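Local atomic coordinates of ALKF (Bacillus cereus, PDB entry 3ZBO), a protein that is of unknown cellular role but has affinity for branched DNA structures and is related to the HEAT-like repeat DNA glycosylases. Residues T11-L16 with Y68-F73; L58-Y63 with D89-G94. All blocks are in the same frame, centred on the assembly; numbering follows the deposited sequence.

Overall arrangement
Both contacts lie in the N-terminal part of a mainly helical chain, probably a HEAT-like array as in the related DNA glycosylases, on the same side of the chain's centre, with centres about 13 Å apart. Contact 1 sets helix 9-19 against helix 68-77; contact 2 sets helix 56-63 against helix 85-94. Their segments alternate along the chain, and helix 56-63 touches both partners of contact 1. L62 CD2 lies 3.7 Å from M13 SD, and L62 CB 3.5 Å from A70 O. M71 also joins the two contacts: its CG lies 3.4 Å from Y63 O and its CE 3.5 Å from G94 O. Contact 1 is apolar, whereas contact 2 combines stacking with polar bonds.

Contact 1 (T11-L16 with Y68-F73); sequences TVMQEL and YDAMYF
V12, M13 and L16 meet A70 and F73 in a buried, apolar helix-helix contact near the N-terminus, between helix 9-19 and the start of helix 68-77. The two segment axes come no closer than 10.5 Å, and their N-to-C directions differ by 117°; the packing is consistent with a HEAT-like helical array, as in the related DNA glycosylases. L16 reaches in chiefly with CD1, which lies 3.8 Å from A70 CA and 4.1 Å from F73 CB, against the helix backbone at A70 and the root of the phenylalanine; its CD2 lies obliquely by the F73 ring. V12 meets the ring itself. Its CG1, anti to the backbone N (chi1 175°), approaches the CD2-CE2 side of F73 obliquely, 3.9 Å from F73 CD2. The third touch comes from M13, whose bend at chi2 (-59°) brings the sulfur to the small side chain of A70, with M13 SD 3.7 Å from A70 CB; chi3 sets the CE methyl, which lies only slightly farther from the same carbon. D69 adds a backbone touch, its O facing L16 CD1 at 4.1 Å. The carboxylate of D69 serves another purpose: it accepts hydrogen bonds from the backbone N-H groups of F38, G39 and V40, tying the loop there to helix 68-77. Around this apolar patch, L62 of helix 56-63 packs on V12, M13 and F73, while I48, A49 and I52 of helix 46-52 pack on F73.

Contact 2 (L58-Y63 with D89-G94); sequences LAEELY and DRWIDG
E60 and R90 join across the contact in a two-pronged salt bridge, beside which Y63 and W91 stack. The guanidinium grips the carboxylate end-on, one nitrogen to each oxygen: R90 NH1 donates to E60 OE1 at 2.8 Å on the syn side, and R90 NH2 donates almost straight (174°) to E60 OE2 at 3.0 Å. The two flat groups are not coplanar but well inclined to each other. E60 OE2 also takes the indole N-H, with W91 NE1 at 3.1 Å; W91 NE1 and R90 NH2 reach this oxygen from opposite faces of the carboxylate plane. A weak bond runs from W91 NE1 to E60 OE1. Q56 NE2 adds a further donor to E60 OE2, and the mutual ion pair, with D87 as a second acid beside R90 NH2, probably favours the charged forms of E60 and R90. The bend at chi2 of E60 turns CD toward the indole edge. Helices 56-63 and 85-94 run nearly parallel here, at 24° between segment axes, consistent with neighbouring helices of a HEAT-like array, as in the related DNA glycosylases. Between them the Y63 ring lies face-to-face on the five-membered ring of W91, with 4.3 Å between centroids and 11° between planes, while A59 CB sits at the indole edge near CZ2. Beyond the stack, the tyrosine hydroxyl donates to the backbone, Y63 OH to W91 O at 2.7 Å. This carbonyl oxygen also accepts from G94 N, the two donors arriving from opposite faces of its plane. V105 of helix 98-110 packs on both Y63 and W91.

Contact 1 (T11-L16 with Y68-F73)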
ATOM      1  N   THR A  11      -3.822  17.175 -20.809  1.00 22.43           N
ATOM      2  CA  THR A  11      -4.539  18.047 -19.896  1.00 24.03           C
ATOM      3  C   THR A  11      -4.383  17.575 -18.438  1.00 24.38           C
ATOM      4  O   THR A  11      -4.134  18.385 -17.524  1.00 24.61           O
ATOM      5  CB  THR A  11      -6.017  18.108 -20.244  1.00 24.71           C
ATOM      6  OG1 THR A  11      -6.116  18.638 -21.572  1.00 29.32           O
ATOM      7  CG2 THR A  11      -6.812  18.998 -19.288  1.00 30.75           C
ATOM      8  N   VAL A  12      -4.464  16.274 -18.204  1.00 21.45           N
ATOM      9  CA  VAL A  12      -4.214  15.811 -16.830  1.00 20.99           C
ATOM     10  C   VAL A  12      -2.824  16.097 -16.350  1.00 20.81           C
ATOM     11  O   VAL A  12      -2.676  16.513 -15.167  1.00 19.89           O
ATOM     12  CB  VAL A  12      -4.465  14.261 -16.729  1.00 21.56           C
ATOM     13  CG1 VAL A  12      -4.098  13.733 -15.325  1.00 23.00           C
ATOM     14  CG2 VAL A  12      -5.970  13.935 -17.118  1.00 24.89           C
ATOM     15  N   MET A  13      -1.833  15.865 -17.211  1.00 19.55           N
ATOM     16  CA  MET A  13      -0.443  16.135 -16.871  1.00 18.18           C
ATOM     17  C   MET A  13      -0.247  17.628 -16.594  1.00 20.22           C
ATOM     18  O   MET A  13       0.453  18.022 -15.634  1.00 20.42           O
ATOM     19  CB  MET A  13       0.498  15.655 -17.929  1.00 18.51           C
ATOM     20  CG  MET A  13       0.597  14.113 -18.123  1.00 19.35           C
ATOM     21  SD  MET A  13       1.135  13.319 -16.555  1.00 18.79           S
ATOM     22  CE  MET A  13       2.848  13.775 -16.470  1.00 24.98           C
ATOM     23  N   GLN A  14      -0.904  18.479 -17.383  1.00 20.54           N
ATOM     24  CA  GLN A  14      -0.796  19.931 -17.038  1.00 22.74           C
ATOM     25  C   GLN A  14      -1.412  20.296 -15.706  1.00 21.38           C
ATOM     26  O   GLN A  14      -0.793  21.089 -14.911  1.00 22.42           O
ATOM     27  CB  GLN A  14      -1.461  20.747 -18.153  1.00 22.41           C
ATOM     28  CG  GLN A  14      -0.539  20.876 -19.347  1.00 32.29           C
ATOM     29  CD  GLN A  14      -1.251  21.401 -20.580  1.00 42.36           C
ATOM     30  OE1 GLN A  14      -0.589  21.859 -21.508  1.00 50.96           O
ATOM     31  NE2 GLN A  14      -2.608  21.349 -20.602  1.00 41.59           N
ATOM     32  N   GLU A  15      -2.586  19.741 -15.410  1.00 21.09           N
ATOM     33  CA  GLU A  15      -3.305  20.041 -14.160  1.00 22.75           C
ATOM     34  C   GLU A  15      -2.491  19.523 -12.957  1.00 23.82           C
ATOM     35  O   GLU A  15      -2.399  20.188 -11.907  1.00 22.82           O
ATOM     36  CB  GLU A  15      -4.711  19.486 -14.171  1.00 25.22           C
ATOM     37  CG  GLU A  15      -5.546  20.019 -15.386  1.00 30.47           C
ATOM     38  CD  GLU A  15      -7.059  20.016 -15.166  1.00 38.99           C
ATOM     39  OE1 GLU A  15      -7.536  19.419 -14.162  1.00 42.86           O
ATOM     40  OE2 GLU A  15      -7.777  20.632 -16.027  1.00 42.95           O
ATOM     41  N   LEU A  16      -1.897  18.333 -13.091  1.00 21.29           N
ATOM     42  CA  LEU A  16      -1.103  17.813 -11.975  1.00 20.62           C
ATOM     43  C   LEU A  16       0.158  18.638 -11.729  1.00 21.34           C
ATOM     44  O   LEU A  16       0.512  18.943 -10.599  1.00 20.57           O
ATOM     45  CB  LEU A  16      -0.719  16.343 -12.255  1.00 20.54           C
ATOM     46  CG  LEU A  16      -1.856  15.329 -12.191  1.00 20.14           C
ATOM     47  CD1 LEU A  16      -1.251  13.937 -12.474  1.00 20.11           C
ATOM     48  CD2 LEU A  16      -2.548  15.301 -10.869  1.00 21.59           C
ATOM     49  N   TYR A  68       5.832   9.951 -10.382  1.00 14.79           N
ATOM     50  CA  TYR A  68       5.127   9.438  -9.249  1.00 13.71           C
ATOM     51  C   TYR A  68       3.700  10.006  -9.103  1.00 13.82           C
ATOM     52  O   TYR A  68       2.727   9.297  -8.794  1.00 12.82           O
ATOM     53  CB  TYR A  68       5.903   9.694  -7.918  1.00 14.89           C
ATOM     54  CG  TYR A  68       5.093   9.303  -6.696  1.00 13.55           C
ATOM     55  CD1 TYR A  68       4.784   7.965  -6.409  1.00 15.33           C
ATOM     56  CD2 TYR A  68       4.526  10.313  -5.842  1.00 17.87           C
ATOM     57  CE1 TYR A  68       3.990   7.613  -5.345  1.00 18.11           C
ATOM     58  CE2 TYR A  68       3.743   9.950  -4.783  1.00 16.73           C
ATOM     59  CZ  TYR A  68       3.457   8.598  -4.480  1.00 15.90           C
ATOM     60  OH  TYR A  68       2.667   8.207  -3.461  1.00 16.23           O
ATOM     61  N   ASP A  69       3.548  11.322  -9.263  1.00 14.14           N
ATOM     62  CA  ASP A  69       2.191  11.843  -9.018  1.00 14.35           C
ATOM     63  C   ASP A  69       1.205  11.384 -10.063  1.00 13.44           C
ATOM     64  O   ASP A  69       0.013  11.103  -9.761  1.00 14.29           O
ATOM     65  CB  ASP A  69       2.203  13.375  -9.021  1.00 14.36           C
ATOM     66  CG  ASP A  69       3.083  13.926  -7.890  1.00 18.29           C
ATOM     67  OD1 ASP A  69       2.645  13.905  -6.761  1.00 17.42           O
ATOM     68  OD2 ASP A  69       4.206  14.321  -8.204  1.00 19.89           O
ATOM     69  N   ALA A  70       1.687  11.341 -11.307  1.00 14.22           N
ATOM     70  CA  ALA A  70       0.807  10.794 -12.366  1.00 12.97           C
ATOM     71  C   ALA A  70       0.486   9.328 -12.148  1.00 14.53           C
ATOM     72  O   ALA A  70      -0.644   8.888 -12.438  1.00 14.18           O
ATOM     73  CB  ALA A  70       1.509  10.933 -13.755  1.00 15.66           C
ATOM     74  N   MET A  71       1.488   8.616 -11.658  1.00 11.96           N
ATOM     75  CA  MET A  71       1.265   7.205 -11.361  1.00 12.93           C
ATOM     76  C   MET A  71       0.278   6.972 -10.188  1.00 12.93           C
ATOM     77  O   MET A  71      -0.558   6.065 -10.235  1.00 12.43           O
ATOM     78  CB  MET A  71       2.568   6.495 -11.035  1.00 10.61           C
ATOM     79  CG  MET A  71       3.495   6.444 -12.213  1.00 12.55           C
ATOM     80  SD  MET A  71       5.214   6.062 -11.788  1.00 14.13           S
ATOM     81  CE  MET A  71       5.121   4.243 -11.786  1.00 13.09           C
ATOM     82  N   TYR A  72       0.397   7.808  -9.134  1.00 12.09           N
ATOM     83  CA  TYR A  72      -0.579   7.803  -8.059  1.00 12.76           C
ATOM     84  C   TYR A  72      -1.960   8.098  -8.593  1.00 11.66           C
ATOM     85  O   TYR A  72      -2.925   7.380  -8.244  1.00 13.23           O
ATOM     86  CB  TYR A  72      -0.079   8.808  -6.955  1.00 13.55           C
ATOM     87  CG  TYR A  72      -0.967   8.636  -5.739  1.00 12.24           C
ATOM     88  CD1 TYR A  72      -2.201   9.285  -5.671  1.00 13.39           C
ATOM     89  CD2 TYR A  72      -0.540   7.944  -4.641  1.00 12.86           C
ATOM     90  CE1 TYR A  72      -2.991   9.087  -4.521  1.00 14.13           C
ATOM     91  CE2 TYR A  72      -1.357   7.703  -3.519  1.00 13.22           C
ATOM     92  CZ  TYR A  72      -2.562   8.336  -3.453  1.00 15.23           C
ATOM     93  OH  TYR A  72      -3.379   8.094  -2.341  1.00 16.98           O
ATOM     94  N   PHE A  73      -2.090   9.118  -9.424  1.00 13.16           N
ATOM     95  CA  PHE A  73      -3.399   9.469  -9.901  1.00 14.12           C
ATOM     96  C   PHE A  73      -3.940   8.344 -10.823  1.00 14.72           C
ATOM     97  O   PHE A  73      -5.138   8.047 -10.804  1.00 13.90           O
ATOM     98  CB  PHE A  73      -3.305  10.814 -10.676  1.00 15.14           C
ATOM     99  CG  PHE A  73      -4.620  11.341 -11.054  1.00 15.61           C
ATOM    100  CD1 PHE A  73      -5.463  11.772 -10.079  1.00 20.35           C
ATOM    101  CD2 PHE A  73      -5.026  11.347 -12.373  1.00 14.98           C
ATOM    102  CE1 PHE A  73      -6.786  12.213 -10.399  1.00 18.45           C
ATOM    103  CE2 PHE A  73      -6.342  11.842 -12.693  1.00 17.40           C
ATOM    104  CZ  PHE A  73      -7.176  12.249 -11.691  1.00 19.70           C
TER

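Contact 2 (L58-Y63 with D89-G94)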
ATOM      1  N   LEU A  58      -6.536   5.953 -19.829  1.00 15.34           N
ATOM      2  CA  LEU A  58      -5.828   7.121 -19.376  1.00 14.96           C
ATOM      3  C   LEU A  58      -4.937   6.691 -18.176  1.00 13.22           C
ATOM      4  O   LEU A  58      -3.763   7.170 -18.137  1.00 14.24           O
ATOM      5  CB  LEU A  58      -6.833   8.131 -18.851  1.00 15.21           C
ATOM      6  CG  LEU A  58      -6.246   9.432 -18.353  1.00 17.51           C
ATOM      7  CD1 LEU A  58      -5.218  10.122 -19.290  1.00 21.19           C
ATOM      8  CD2 LEU A  58      -7.432  10.423 -18.053  1.00 19.06           C
ATOM      9  N   ALA A  59      -5.426   5.766 -17.350  1.00 14.24           N
ATOM     10  CA  ALA A  59      -4.602   5.308 -16.217  1.00 13.75           C
ATOM     11  C   ALA A  59      -3.329   4.678 -16.759  1.00 12.98           C
ATOM     12  O   ALA A  59      -2.206   4.954 -16.191  1.00 14.44           O
ATOM     13  CB  ALA A  59      -5.352   4.234 -15.309  1.00 14.57           C
ATOM     14  N   GLU A  60      -3.468   3.921 -17.826  1.00 13.24           N
ATOM     15  CA  GLU A  60      -2.261   3.294 -18.388  1.00 13.23           C
ATOM     16  C   GLU A  60      -1.273   4.287 -18.890  1.00 14.42           C
ATOM     17  O   GLU A  60      -0.030   4.119 -18.677  1.00 15.00           O
ATOM     18  CB  GLU A  60      -2.563   2.256 -19.479  1.00 13.21           C
ATOM     19  CG  GLU A  60      -3.302   1.066 -18.961  1.00 16.71           C
ATOM     20  CD  GLU A  60      -2.494   0.075 -18.112  1.00 18.44           C
ATOM     21  OE1 GLU A  60      -1.273   0.133 -18.200  1.00 17.66           O
ATOM     22  OE2 GLU A  60      -3.068  -0.756 -17.464  1.00 19.20           O
ATOM     23  N   GLU A  61      -1.756   5.322 -19.613  1.00 13.28           N
ATOM     24  CA  GLU A  61      -0.812   6.316 -20.077  1.00 15.14           C
ATOM     25  C   GLU A  61      -0.142   7.105 -18.936  1.00 12.92           C
ATOM     26  O   GLU A  61       1.068   7.406 -19.053  1.00 14.65           O
ATOM     27  CB  GLU A  61      -1.518   7.313 -21.020  1.00 15.23           C
ATOM     28  CG  GLU A  61      -2.021   6.668 -22.276  1.00 18.16           C
ATOM     29  CD  GLU A  61      -2.382   7.733 -23.358  1.00 22.23           C
ATOM     30  OE1 GLU A  61      -1.692   8.782 -23.530  1.00 21.69           O
ATOM     31  OE2 GLU A  61      -3.367   7.446 -24.103  1.00 22.75           O
ATOM     32  N   LEU A  62      -0.923   7.395 -17.917  1.00 12.95           N
ATOM     33  CA  LEU A  62      -0.380   8.150 -16.763  1.00 12.57           C
ATOM     34  C   LEU A  62       0.622   7.251 -16.050  1.00 14.33           C
ATOM     35  O   LEU A  62       1.727   7.759 -15.670  1.00 13.77           O
ATOM     36  CB  LEU A  62      -1.501   8.564 -15.820  1.00 14.55           C
ATOM     37  CG  LEU A  62      -2.391   9.615 -16.449  1.00 13.15           C
ATOM     38  CD1 LEU A  62      -3.573   9.767 -15.550  1.00 16.52           C
ATOM     39  CD2 LEU A  62      -1.668  10.933 -16.557  1.00 16.70           C
ATOM     40  N   TYR A  63       0.322   5.969 -15.891  1.00 15.05           N
ATOM     41  CA  TYR A  63       1.296   5.134 -15.107  1.00 12.55           C
ATOM     42  C   TYR A  63       2.620   4.987 -15.861  1.00 14.07           C
ATOM     43  O   TYR A  63       3.721   4.959 -15.264  1.00 14.18           O
ATOM     44  CB  TYR A  63       0.631   3.771 -14.846  1.00 11.92           C
ATOM     45  CG  TYR A  63       1.342   3.061 -13.726  1.00 11.13           C
ATOM     46  CD1 TYR A  63       1.042   3.336 -12.388  1.00 12.69           C
ATOM     47  CD2 TYR A  63       2.319   2.103 -14.028  1.00 10.65           C
ATOM     48  CE1 TYR A  63       1.707   2.658 -11.330  1.00 15.31           C
ATOM     49  CE2 TYR A  63       3.037   1.470 -13.011  1.00 12.77           C
ATOM     50  CZ  TYR A  63       2.707   1.770 -11.669  1.00 11.95           C
ATOM     51  OH  TYR A  63       3.394   1.108 -10.674  1.00 12.67           O
ATOM     52  N   ASP A  89       0.895  -7.291 -12.837  1.00 13.63           N
ATOM     53  CA  ASP A  89       2.330  -7.572 -12.859  1.00 14.37           C
ATOM     54  C   ASP A  89       3.080  -6.492 -13.618  1.00 13.29           C
ATOM     55  O   ASP A  89       4.174  -6.091 -13.238  1.00 13.64           O
ATOM     56  CB  ASP A  89       2.552  -8.938 -13.573  1.00 14.52           C
ATOM     57  CG  ASP A  89       2.174 -10.124 -12.676  1.00 22.28           C
ATOM     58  OD1 ASP A  89       2.152  -9.916 -11.471  1.00 23.91           O
ATOM     59  OD2 ASP A  89       1.834 -11.244 -13.150  1.00 26.04           O
ATOM     60  N   ARG A  90       2.469  -5.890 -14.684  1.00 12.28           N
ATOM     61  CA  ARG A  90       3.119  -4.731 -15.294  1.00 13.75           C
ATOM     62  C   ARG A  90       3.266  -3.555 -14.346  1.00 12.18           C
ATOM     63  O   ARG A  90       4.322  -2.908 -14.263  1.00 14.23           O
ATOM     64  CB  ARG A  90       2.367  -4.228 -16.564  1.00 14.46           C
ATOM     65  CG  ARG A  90       2.407  -5.268 -17.676  1.00 15.14           C
ATOM     66  CD  ARG A  90       1.770  -4.721 -19.009  1.00 16.34           C
ATOM     67  NE  ARG A  90       0.345  -4.451 -18.804  1.00 16.67           N
ATOM     68  CZ  ARG A  90      -0.236  -3.262 -18.482  1.00 15.52           C
ATOM     69  NH1 ARG A  90       0.451  -2.125 -18.276  1.00 18.48           N
ATOM     70  NH2 ARG A  90      -1.540  -3.235 -18.268  1.00 15.77           N
ATOM     71  N   TRP A  91       2.197  -3.311 -13.630  1.00 12.94           N
ATOM     72  CA  TRP A  91       2.201  -2.119 -12.743  1.00 12.91           C
ATOM     73  C   TRP A  91       3.247  -2.358 -11.619  1.00 12.85           C
ATOM     74  O   TRP A  91       4.027  -1.472 -11.310  1.00 12.60           O
ATOM     75  CB  TRP A  91       0.798  -1.884 -12.124  1.00 12.71           C
ATOM     76  CG  TRP A  91      -0.107  -1.116 -13.087  1.00 12.38           C
ATOM     77  CD1 TRP A  91      -0.284  -1.358 -14.416  1.00 19.05           C
ATOM     78  CD2 TRP A  91      -1.055  -0.124 -12.710  1.00 13.18           C
ATOM     79  NE1 TRP A  91      -1.271  -0.461 -14.909  1.00 17.15           N
ATOM     80  CE2 TRP A  91      -1.692   0.320 -13.878  1.00 15.15           C
ATOM     81  CE3 TRP A  91      -1.361   0.488 -11.501  1.00 13.93           C
ATOM     82  CZ2 TRP A  91      -2.716   1.307 -13.883  1.00 15.18           C
ATOM     83  CZ3 TRP A  91      -2.335   1.581 -11.504  1.00 16.59           C
ATOM     84  CH2 TRP A  91      -2.923   1.986 -12.703  1.00 15.22           C
ATOM     85  N   ILE A  92       3.280  -3.578 -11.033  1.00 12.84           N
ATOM     86  CA  ILE A  92       4.267  -3.735  -9.968  1.00 11.52           C
ATOM     87  C   ILE A  92       5.690  -3.665 -10.516  1.00 14.15           C
ATOM     88  O   ILE A  92       6.605  -3.195  -9.817  1.00 13.57           O
ATOM     89  CB  ILE A  92       4.011  -5.005  -9.140  1.00 12.99           C
ATOM     90  CG1 ILE A  92       4.704  -4.966  -7.756  1.00 10.99           C
ATOM     91  CG2 ILE A  92       4.513  -6.318  -9.882  1.00 12.96           C
ATOM     92  CD1 ILE A  92       4.218  -3.782  -6.836  1.00 12.89           C
ATOM     93  N   ASP A  93       5.907  -4.087 -11.767  1.00 12.67           N
ATOM     94  CA  ASP A  93       7.267  -3.951 -12.330  1.00 14.33           C
ATOM     95  C   ASP A  93       7.689  -2.509 -12.428  1.00 14.35           C
ATOM     96  O   ASP A  93       8.871  -2.268 -12.384  1.00 17.44           O
ATOM     97  CB  ASP A  93       7.323  -4.561 -13.749  1.00 13.53           C
ATOM     98  CG  ASP A  93       7.311  -6.093 -13.730  1.00 21.08           C
ATOM     99  OD1 ASP A  93       7.519  -6.720 -12.706  1.00 21.26           O
ATOM    100  OD2 ASP A  93       7.121  -6.675 -14.850  1.00 27.70           O
ATOM    101  N   GLY A  94       6.744  -1.570 -12.544  1.00 14.52           N
ATOM    102  CA  GLY A  94       7.097  -0.174 -12.580  1.00 13.46           C
ATOM    103  C   GLY A  94       7.072   0.578 -11.253  1.00 12.39           C
ATOM    104  O   GLY A  94       7.433   1.746 -11.216  1.00 13.96           O
TER